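Local coordinates for hypothetical protein aq_1665 (Aquifex aeolicus, PDB 1XM7) that is of unknown function but belongs to the calcineurin-like phosphoesterases and is probably a hydrolase, at residues M4-D9 with L142-H147; E44-H49 with P71-L76. All blocks are in the same frame, centred on the assembly; numbering follows the deposited sequence.

How the interactions relate
The two interactions share one sheet, in which strands 4-7 and 46-49 are neighbours: Y5 probably forms backbone hydrogen bonds to T46 and Y48. Interaction 1 lies deep in the protein, its centre about 4 Å from that of the chain, and all its touching residues are buried. It joins this sheet to a second one, so no strand pairing is involved; one CH-pi contact and hydrogen bonds to the D9 carboxylate carry it. Interaction 2 lies within the first sheet, between adjacent parallel strands, and main-chain hydrogen bonds dominate it. Its centre is about 12 Å from that of interaction 1, and it runs from the partly exposed G72 and exposed R73 to the buried H49.

Interaction 1: residues M4-D9 with L142-H147; sequences MYFISD and LLIHGH
Residues 6-9 and 144-147 run almost parallel, 9° apart, as strands 4-7 and 142-145 of two different sheets lead into loops: the CA atoms of F6 and I144 are 8.1 Å apart, closing to 5.6 Å between those of S8 and G146. In the wider part, I144 drives its CD1 straight onto one face of the F6 ring, a CH-pi contact of 4.0 Å from I144 CD1 to the centroid of F6 and only 6° off the ring normal. The CE methyl of M4 sits at the edge of the same ring, in its plane.

Beyond the strands the chemistry turns polar. D9 OD1 is gripped twice: its syn lone pair accepts H147 N at 2.9 Å, a somewhat bent bond of 141° at the hydrogen, while its anti lone pair takes S8 OG at 2.8 Å. G146 packs against both oxygens, its CA 3.3 Å from S8 OG, and any CB here would collide with both. On the other strand, H145 turns away and donates from ND1 to the carbonyl O of G146, on a lone pair. An alanine in place of D9 would remove the shared acceptor and would probably loosen the hold of the loop after strand 4-7 on the H147 backbone.

D9 begins a DxH sequence and G146 a GHxH sequence, both of which in relatives contribute to the metal site. F6 also meets the Y48 ring of strand 46-49 and L111 of strand 107-112, I144 is flanked by strands 107-112 and 166-168, and H147 meets the rings of H113 and Y114.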
ATOM      1  N   MET A   4      -3.043 -12.448   4.877  1.00 41.35           N
ATOM      2  CA  MET A   4      -3.307 -11.092   4.411  1.00 37.69           C
ATOM      3  C   MET A   4      -1.970 -10.452   4.062  1.00 36.69           C
ATOM      4  O   MET A   4      -1.008 -10.577   4.821  1.00 37.52           O
ATOM      5  CB  MET A   4      -3.989 -10.248   5.499  1.00 36.54           C
ATOM      6  CG  MET A   4      -5.411 -10.661   5.874  1.00 34.93           C
ATOM      7  SD  MET A   4      -6.221  -9.450   6.992  1.00 29.23           S
ATOM      8  CE  MET A   4      -4.950  -9.254   8.218  1.00 28.00           C
ATOM      9  N   TYR A   5      -1.908  -9.781   2.914  1.00 33.84           N
ATOM     10  CA  TYR A   5      -0.685  -9.106   2.492  1.00 31.53           C
ATOM     11  C   TYR A   5      -0.960  -7.641   2.237  1.00 30.23           C
ATOM     12  O   TYR A   5      -2.077  -7.277   1.889  1.00 30.87           O
ATOM     13  CB  TYR A   5      -0.130  -9.732   1.223  1.00 31.98           C
ATOM     14  CG  TYR A   5       0.305 -11.152   1.414  1.00 32.20           C
ATOM     15  CD1 TYR A   5      -0.570 -12.205   1.165  1.00 33.02           C
ATOM     16  CD2 TYR A   5       1.584 -11.444   1.888  1.00 31.45           C
ATOM     17  CE1 TYR A   5      -0.184 -13.523   1.383  1.00 34.77           C
ATOM     18  CE2 TYR A   5       1.983 -12.751   2.115  1.00 32.19           C
ATOM     19  CZ  TYR A   5       1.097 -13.787   1.860  1.00 34.70           C
ATOM     20  OH  TYR A   5       1.491 -15.082   2.067  1.00 36.87           O
ATOM     21  N   PHE A   6       0.057  -6.802   2.409  1.00 28.20           N
ATOM     22  CA  PHE A   6      -0.106  -5.376   2.196  1.00 27.10           C
ATOM     23  C   PHE A   6       1.065  -4.830   1.422  1.00 27.60           C
ATOM     24  O   PHE A   6       2.220  -5.141   1.711  1.00 27.83           O
ATOM     25  CB  PHE A   6      -0.228  -4.647   3.524  1.00 27.88           C
ATOM     26  CG  PHE A   6      -1.167  -5.310   4.467  1.00 29.31           C
ATOM     27  CD1 PHE A   6      -0.771  -6.451   5.167  1.00 28.74           C
ATOM     28  CD2 PHE A   6      -2.471  -4.861   4.596  1.00 29.49           C
ATOM     29  CE1 PHE A   6      -1.662  -7.138   5.972  1.00 28.89           C
ATOM     30  CE2 PHE A   6      -3.376  -5.545   5.404  1.00 29.74           C
ATOM     31  CZ  PHE A   6      -2.972  -6.683   6.090  1.00 29.89           C
ATOM     32  N   ILE A   7       0.746  -3.994   0.442  1.00 28.09           N
ATOM     33  CA  ILE A   7       1.737  -3.400  -0.433  1.00 27.41           C
ATOM     34  C   ILE A   7       1.144  -2.098  -0.926  1.00 27.97           C
ATOM     35  O   ILE A   7      -0.078  -1.942  -0.933  1.00 28.94           O
ATOM     36  CB  ILE A   7       1.970  -4.336  -1.629  1.00 27.86           C
ATOM     37  CG1 ILE A   7       3.209  -3.909  -2.426  1.00 28.61           C
ATOM     38  CG2 ILE A   7       0.694  -4.385  -2.486  1.00 26.21           C
ATOM     39  CD1 ILE A   7       3.693  -4.994  -3.404  1.00 23.66           C
ATOM     40  N   SER A   8       1.989  -1.160  -1.330  1.00 26.83           N
ATOM     41  CA  SER A   8       1.469   0.098  -1.833  1.00 29.51           C
ATOM     42  C   SER A   8       2.512   0.896  -2.589  1.00 29.50           C
ATOM     43  O   SER A   8       3.703   0.606  -2.515  1.00 31.66           O
ATOM     44  CB  SER A   8       0.917   0.944  -0.689  1.00 29.39           C
ATOM     45  OG  SER A   8       1.968   1.349   0.153  1.00 32.31           O
ATOM     46  N   ASP A   9       2.048   1.905  -3.314  1.00 28.44           N
ATOM     47  CA  ASP A   9       2.919   2.774  -4.091  1.00 27.55           C
ATOM     48  C   ASP A   9       3.725   1.997  -5.112  1.00 27.57           C
ATOM     49  O   ASP A   9       4.931   2.206  -5.251  1.00 27.60           O
ATOM     50  CB  ASP A   9       3.860   3.539  -3.169  1.00 25.44           C
ATOM     51  CG  ASP A   9       3.121   4.264  -2.084  1.00 25.44           C
ATOM     52  OD1 ASP A   9       2.881   3.665  -1.019  1.00 28.63           O
ATOM     53  OD2 ASP A   9       2.749   5.427  -2.300  1.00 25.73           O
ATOM     54  N   LEU A 142      -3.475  -0.294  15.198  1.00 35.79           N
ATOM     55  CA  LEU A 142      -2.405  -0.115  14.233  1.00 32.90           C
ATOM     56  C   LEU A 142      -2.872   0.545  12.943  1.00 31.82           C
ATOM     57  O   LEU A 142      -4.038   0.445  12.558  1.00 30.84           O
ATOM     58  CB  LEU A 142      -1.780  -1.472  13.915  1.00 30.33           C
ATOM     59  CG  LEU A 142      -0.723  -1.542  12.814  1.00 31.41           C
ATOM     60  CD1 LEU A 142       0.533  -0.765  13.221  1.00 29.32           C
ATOM     61  CD2 LEU A 142      -0.404  -3.014  12.537  1.00 28.88           C
ATOM     62  N   LEU A 143      -1.944   1.233  12.289  1.00 30.44           N
ATOM     63  CA  LEU A 143      -2.221   1.883  11.022  1.00 27.83           C
ATOM     64  C   LEU A 143      -1.220   1.365  10.018  1.00 26.57           C
ATOM     65  O   LEU A 143      -0.021   1.458  10.234  1.00 26.96           O
ATOM     66  CB  LEU A 143      -2.066   3.401  11.126  1.00 26.89           C
ATOM     67  CG  LEU A 143      -2.081   4.162   9.788  1.00 25.19           C
ATOM     68  CD1 LEU A 143      -3.423   3.974   9.098  1.00 24.70           C
ATOM     69  CD2 LEU A 143      -1.809   5.638  10.021  1.00 21.83           C
ATOM     70  N   ILE A 144      -1.717   0.787   8.936  1.00 26.75           N
ATOM     71  CA  ILE A 144      -0.848   0.306   7.878  1.00 24.68           C
ATOM     72  C   ILE A 144      -1.120   1.300   6.758  1.00 25.29           C
ATOM     73  O   ILE A 144      -2.277   1.527   6.390  1.00 24.21           O
ATOM     74  CB  ILE A 144      -1.235  -1.105   7.428  1.00 23.12           C
ATOM     75  CG1 ILE A 144      -1.208  -2.041   8.630  1.00 20.06           C
ATOM     76  CG2 ILE A 144      -0.268  -1.603   6.354  1.00 20.88           C
ATOM     77  CD1 ILE A 144      -1.336  -3.490   8.266  1.00 19.33           C
ATOM     78  N   HIS A 145      -0.063   1.917   6.243  1.00 25.63           N
ATOM     79  CA  HIS A 145      -0.215   2.911   5.186  1.00 25.78           C
ATOM     80  C   HIS A 145       0.908   2.834   4.165  1.00 25.08           C
ATOM     81  O   HIS A 145       1.723   1.920   4.185  1.00 25.42           O
ATOM     82  CB  HIS A 145      -0.224   4.307   5.801  1.00 24.98           C
ATOM     83  CG  HIS A 145       1.081   4.684   6.419  1.00 24.69           C
ATOM     84  ND1 HIS A 145       2.214   4.917   5.671  1.00 25.17           N
ATOM     85  CD2 HIS A 145       1.458   4.787   7.715  1.00 27.04           C
ATOM     86  CE1 HIS A 145       3.234   5.143   6.479  1.00 26.52           C
ATOM     87  NE2 HIS A 145       2.802   5.069   7.725  1.00 27.67           N
ATOM     88  N   GLY A 146       0.922   3.805   3.262  1.00 26.43           N
ATOM     89  CA  GLY A 146       1.959   3.886   2.252  1.00 29.01           C
ATOM     90  C   GLY A 146       2.337   5.351   2.097  1.00 30.59           C
ATOM     91  O   GLY A 146       2.676   6.030   3.072  1.00 32.31           O
ATOM     92  N   HIS A 147       2.298   5.837   0.864  1.00 30.88           N
ATOM     93  CA  HIS A 147       2.578   7.232   0.576  1.00 31.12           C
ATOM     94  C   HIS A 147       3.995   7.771   0.816  1.00 32.46           C
ATOM     95  O   HIS A 147       4.514   8.495  -0.031  1.00 33.09           O
ATOM     96  CB  HIS A 147       1.563   8.099   1.326  1.00 29.49           C
ATOM     97  CG  HIS A 147       1.602   9.542   0.936  1.00 30.86           C
ATOM     98  ND1 HIS A 147       2.370  10.473   1.601  1.00 29.23           N
ATOM     99  CD2 HIS A 147       0.985  10.209  -0.070  1.00 29.43           C
ATOM    100  CE1 HIS A 147       2.225  11.652   1.024  1.00 30.19           C
ATOM    101  NE2 HIS A 147       1.389  11.518   0.007  1.00 32.26           N
TER

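Interaction 2: residues E44-H49 with P71-L76; sequences EDTLYH and PGRKIL
Three pairs of neighbouring side chains meet across strands 46-49 and 73-76; two lie side by side and one crosses obliquely. In the crossing pair, I75 CG1 comes against Y48 CD2, 3.2 Å away, with CE2 next. This is very close for two carbons, and the I75 chi1 of 99°, well off a staggered value, points to a strained fit. On the same face of the sheet T46 and R73 lie side by side, R73 CB 3.8 Å from T46 OG1, before the arginine bends at chi3 and carries its guanidinium off to a salt bridge with E94.

H49 and L76 share the other face. They too run alongside each other, but the closest touch is from L76 CD1 to H49 O, at 3.3 Å. The ring, touched at ND1 by L76 CD1, leads away from strand 73-76 at its far end; T10 OG1 holds NE2 and the G51 backbone N holds ND1. Also on this face, K74 runs extended and bends only at its last torsion, and its NZ donates to G72 O at 3.1 Å and also to L70 O. G72 has a positive phi of 88°, at which a CB would jam against the preceding carbonyl.

With axes 19° apart, the backbones set this register through four nearly straight hydrogen bonds: R73 N to D45 O, L47 N to R73 O, I75 N to L47 O and H49 N to I75 O. The parallel strands are joined through helix 63-69 as a beta-alpha-beta unit, the helix covering L47 and K74 through W67, within the two-sheet alpha/beta fold of calcineurin-like phosphoesterases.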
ATOM      1  N   GLU A  44      -6.607 -18.422  -1.517  1.00 36.99           N
ATOM      2  CA  GLU A  44      -7.391 -17.978  -0.366  1.00 37.84           C
ATOM      3  C   GLU A  44      -6.845 -16.755   0.385  1.00 37.23           C
ATOM      4  O   GLU A  44      -7.430 -16.298   1.379  1.00 36.86           O
ATOM      5  CB  GLU A  44      -7.606 -19.162   0.598  1.00 40.41           C
ATOM      6  CG  GLU A  44      -6.347 -19.934   1.035  1.00 46.46           C
ATOM      7  CD  GLU A  44      -5.737 -20.819  -0.069  1.00 49.50           C
ATOM      8  OE1 GLU A  44      -6.481 -21.579  -0.738  1.00 49.40           O
ATOM      9  OE2 GLU A  44      -4.496 -20.767  -0.250  1.00 50.40           O
ATOM     10  N   ASP A  45      -5.735 -16.214  -0.100  1.00 35.47           N
ATOM     11  CA  ASP A  45      -5.125 -15.047   0.513  1.00 33.64           C
ATOM     12  C   ASP A  45      -5.875 -13.790   0.087  1.00 32.70           C
ATOM     13  O   ASP A  45      -6.772 -13.842  -0.758  1.00 31.42           O
ATOM     14  CB  ASP A  45      -3.664 -14.930   0.070  1.00 34.66           C
ATOM     15  CG  ASP A  45      -2.816 -16.102   0.524  1.00 35.19           C
ATOM     16  OD1 ASP A  45      -1.685 -16.246   0.013  1.00 34.78           O
ATOM     17  OD2 ASP A  45      -3.275 -16.869   1.395  1.00 37.35           O
ATOM     18  N   THR A  46      -5.498 -12.661   0.683  1.00 31.06           N
ATOM     19  CA  THR A  46      -6.094 -11.371   0.355  1.00 30.08           C
ATOM     20  C   THR A  46      -4.993 -10.329   0.387  1.00 28.60           C
ATOM     21  O   THR A  46      -4.286 -10.189   1.388  1.00 29.41           O
ATOM     22  CB  THR A  46      -7.194 -10.957   1.358  1.00 30.76           C
ATOM     23  OG1 THR A  46      -8.249 -11.928   1.331  1.00 34.34           O
ATOM     24  CG2 THR A  46      -7.765  -9.579   0.988  1.00 30.35           C
ATOM     25  N   LEU A  47      -4.854  -9.606  -0.721  1.00 26.64           N
ATOM     26  CA  LEU A  47      -3.840  -8.567  -0.863  1.00 24.39           C
ATOM     27  C   LEU A  47      -4.431  -7.164  -0.804  1.00 22.95           C
ATOM     28  O   LEU A  47      -5.343  -6.821  -1.562  1.00 23.96           O
ATOM     29  CB  LEU A  47      -3.100  -8.746  -2.191  1.00 24.17           C
ATOM     30  CG  LEU A  47      -2.079  -7.687  -2.625  1.00 24.94           C
ATOM     31  CD1 LEU A  47      -0.904  -7.639  -1.656  1.00 23.81           C
ATOM     32  CD2 LEU A  47      -1.591  -8.019  -4.026  1.00 25.21           C
ATOM     33  N   TYR A  48      -3.910  -6.354   0.106  1.00 22.43           N
ATOM     34  CA  TYR A  48      -4.363  -4.976   0.238  1.00 23.98           C
ATOM     35  C   TYR A  48      -3.367  -4.023  -0.429  1.00 24.16           C
ATOM     36  O   TYR A  48      -2.180  -4.004  -0.088  1.00 23.33           O
ATOM     37  CB  TYR A  48      -4.521  -4.589   1.720  1.00 26.37           C
ATOM     38  CG  TYR A  48      -5.658  -5.297   2.432  1.00 26.65           C
ATOM     39  CD1 TYR A  48      -5.488  -6.576   2.972  1.00 28.01           C
ATOM     40  CD2 TYR A  48      -6.921  -4.710   2.514  1.00 26.40           C
ATOM     41  CE1 TYR A  48      -6.558  -7.256   3.575  1.00 28.07           C
ATOM     42  CE2 TYR A  48      -7.995  -5.377   3.110  1.00 27.97           C
ATOM     43  CZ  TYR A  48      -7.808  -6.648   3.637  1.00 28.57           C
ATOM     44  OH  TYR A  48      -8.871  -7.299   4.225  1.00 29.54           O
ATOM     45  N   HIS A  49      -3.853  -3.251  -1.401  1.00 23.64           N
ATOM     46  CA  HIS A  49      -3.026  -2.270  -2.092  1.00 24.37           C
ATOM     47  C   HIS A  49      -3.461  -0.938  -1.494  1.00 24.30           C
ATOM     48  O   HIS A  49      -4.599  -0.513  -1.663  1.00 23.86           O
ATOM     49  CB  HIS A  49      -3.297  -2.285  -3.590  1.00 24.57           C
ATOM     50  CG  HIS A  49      -2.273  -1.545  -4.387  1.00 24.84           C
ATOM     51  ND1 HIS A  49      -1.942  -0.230  -4.132  1.00 25.83           N
ATOM     52  CD2 HIS A  49      -1.496  -1.936  -5.424  1.00 23.55           C
ATOM     53  CE1 HIS A  49      -1.005   0.155  -4.980  1.00 24.98           C
ATOM     54  NE2 HIS A  49      -0.717  -0.861  -5.773  1.00 24.99           N
ATOM     55  N   PRO A  71      -3.255 -14.870  -8.039  1.00 34.37           N
ATOM     56  CA  PRO A  71      -4.290 -15.475  -7.198  1.00 34.83           C
ATOM     57  C   PRO A  71      -4.642 -14.631  -5.966  1.00 34.60           C
ATOM     58  O   PRO A  71      -3.985 -13.638  -5.673  1.00 35.59           O
ATOM     59  CB  PRO A  71      -3.684 -16.832  -6.843  1.00 34.56           C
ATOM     60  CG  PRO A  71      -2.220 -16.537  -6.791  1.00 35.18           C
ATOM     61  CD  PRO A  71      -2.015 -15.670  -8.005  1.00 35.01           C
ATOM     62  N   GLY A  72      -5.697 -15.021  -5.259  1.00 34.97           N
ATOM     63  CA  GLY A  72      -6.110 -14.296  -4.071  1.00 34.49           C
ATOM     64  C   GLY A  72      -7.073 -13.153  -4.338  1.00 35.08           C
ATOM     65  O   GLY A  72      -7.274 -12.747  -5.484  1.00 35.15           O
ATOM     66  N   ARG A  73      -7.689 -12.649  -3.272  1.00 34.89           N
ATOM     67  CA  ARG A  73      -8.617 -11.522  -3.365  1.00 34.77           C
ATOM     68  C   ARG A  73      -7.781 -10.236  -3.365  1.00 32.98           C
ATOM     69  O   ARG A  73      -6.742 -10.160  -2.719  1.00 31.73           O
ATOM     70  CB  ARG A  73      -9.582 -11.552  -2.169  1.00 37.43           C
ATOM     71  CG  ARG A  73     -10.309 -10.244  -1.869  1.00 43.72           C
ATOM     72  CD  ARG A  73     -11.504 -10.466  -0.932  1.00 46.53           C
ATOM     73  NE  ARG A  73     -12.538 -11.253  -1.607  1.00 50.53           N
ATOM     74  CZ  ARG A  73     -13.589 -10.747  -2.254  1.00 51.07           C
ATOM     75  NH1 ARG A  73     -13.779  -9.435  -2.318  1.00 51.31           N
ATOM     76  NH2 ARG A  73     -14.443 -11.559  -2.867  1.00 51.90           N
ATOM     77  N   LYS A  74      -8.221  -9.227  -4.104  1.00 32.77           N
ATOM     78  CA  LYS A  74      -7.485  -7.969  -4.167  1.00 32.02           C
ATOM     79  C   LYS A  74      -8.387  -6.780  -3.883  1.00 30.78           C
ATOM     80  O   LYS A  74      -9.405  -6.592  -4.541  1.00 30.46           O
ATOM     81  CB  LYS A  74      -6.838  -7.816  -5.548  1.00 33.55           C
ATOM     82  CG  LYS A  74      -5.870  -8.945  -5.856  1.00 36.67           C
ATOM     83  CD  LYS A  74      -5.378  -8.937  -7.294  1.00 37.82           C
ATOM     84  CE  LYS A  74      -4.528 -10.177  -7.583  1.00 36.87           C
ATOM     85  NZ  LYS A  74      -5.362 -11.405  -7.556  1.00 35.65           N
ATOM     86  N   ILE A  75      -8.024  -5.986  -2.884  1.00 29.94           N
ATOM     87  CA  ILE A  75      -8.822  -4.815  -2.562  1.00 30.69           C
ATOM     88  C   ILE A  75      -7.885  -3.611  -2.555  1.00 29.79           C
ATOM     89  O   ILE A  75      -6.704  -3.743  -2.231  1.00 30.27           O
ATOM     90  CB  ILE A  75      -9.563  -4.985  -1.190  1.00 31.59           C
ATOM     91  CG1 ILE A  75      -8.807  -4.287  -0.074  1.00 32.70           C
ATOM     92  CG2 ILE A  75      -9.717  -6.458  -0.839  1.00 33.62           C
ATOM     93  CD1 ILE A  75      -9.175  -2.844   0.065  1.00 36.06           C
ATOM     94  N   LEU A  76      -8.406  -2.448  -2.935  1.00 28.53           N
ATOM     95  CA  LEU A  76      -7.604  -1.226  -2.993  1.00 27.15           C
ATOM     96  C   LEU A  76      -8.120  -0.106  -2.096  1.00 26.83           C
ATOM     97  O   LEU A  76      -9.334   0.049  -1.906  1.00 27.21           O
ATOM     98  CB  LEU A  76      -7.538  -0.696  -4.440  1.00 26.05           C
ATOM     99  CG  LEU A  76      -7.123   0.778  -4.652  1.00 26.88           C
ATOM    100  CD1 LEU A  76      -5.634   0.944  -4.391  1.00 28.33           C
ATOM    101  CD2 LEU A  76      -7.442   1.228  -6.075  1.00 23.47           C
TER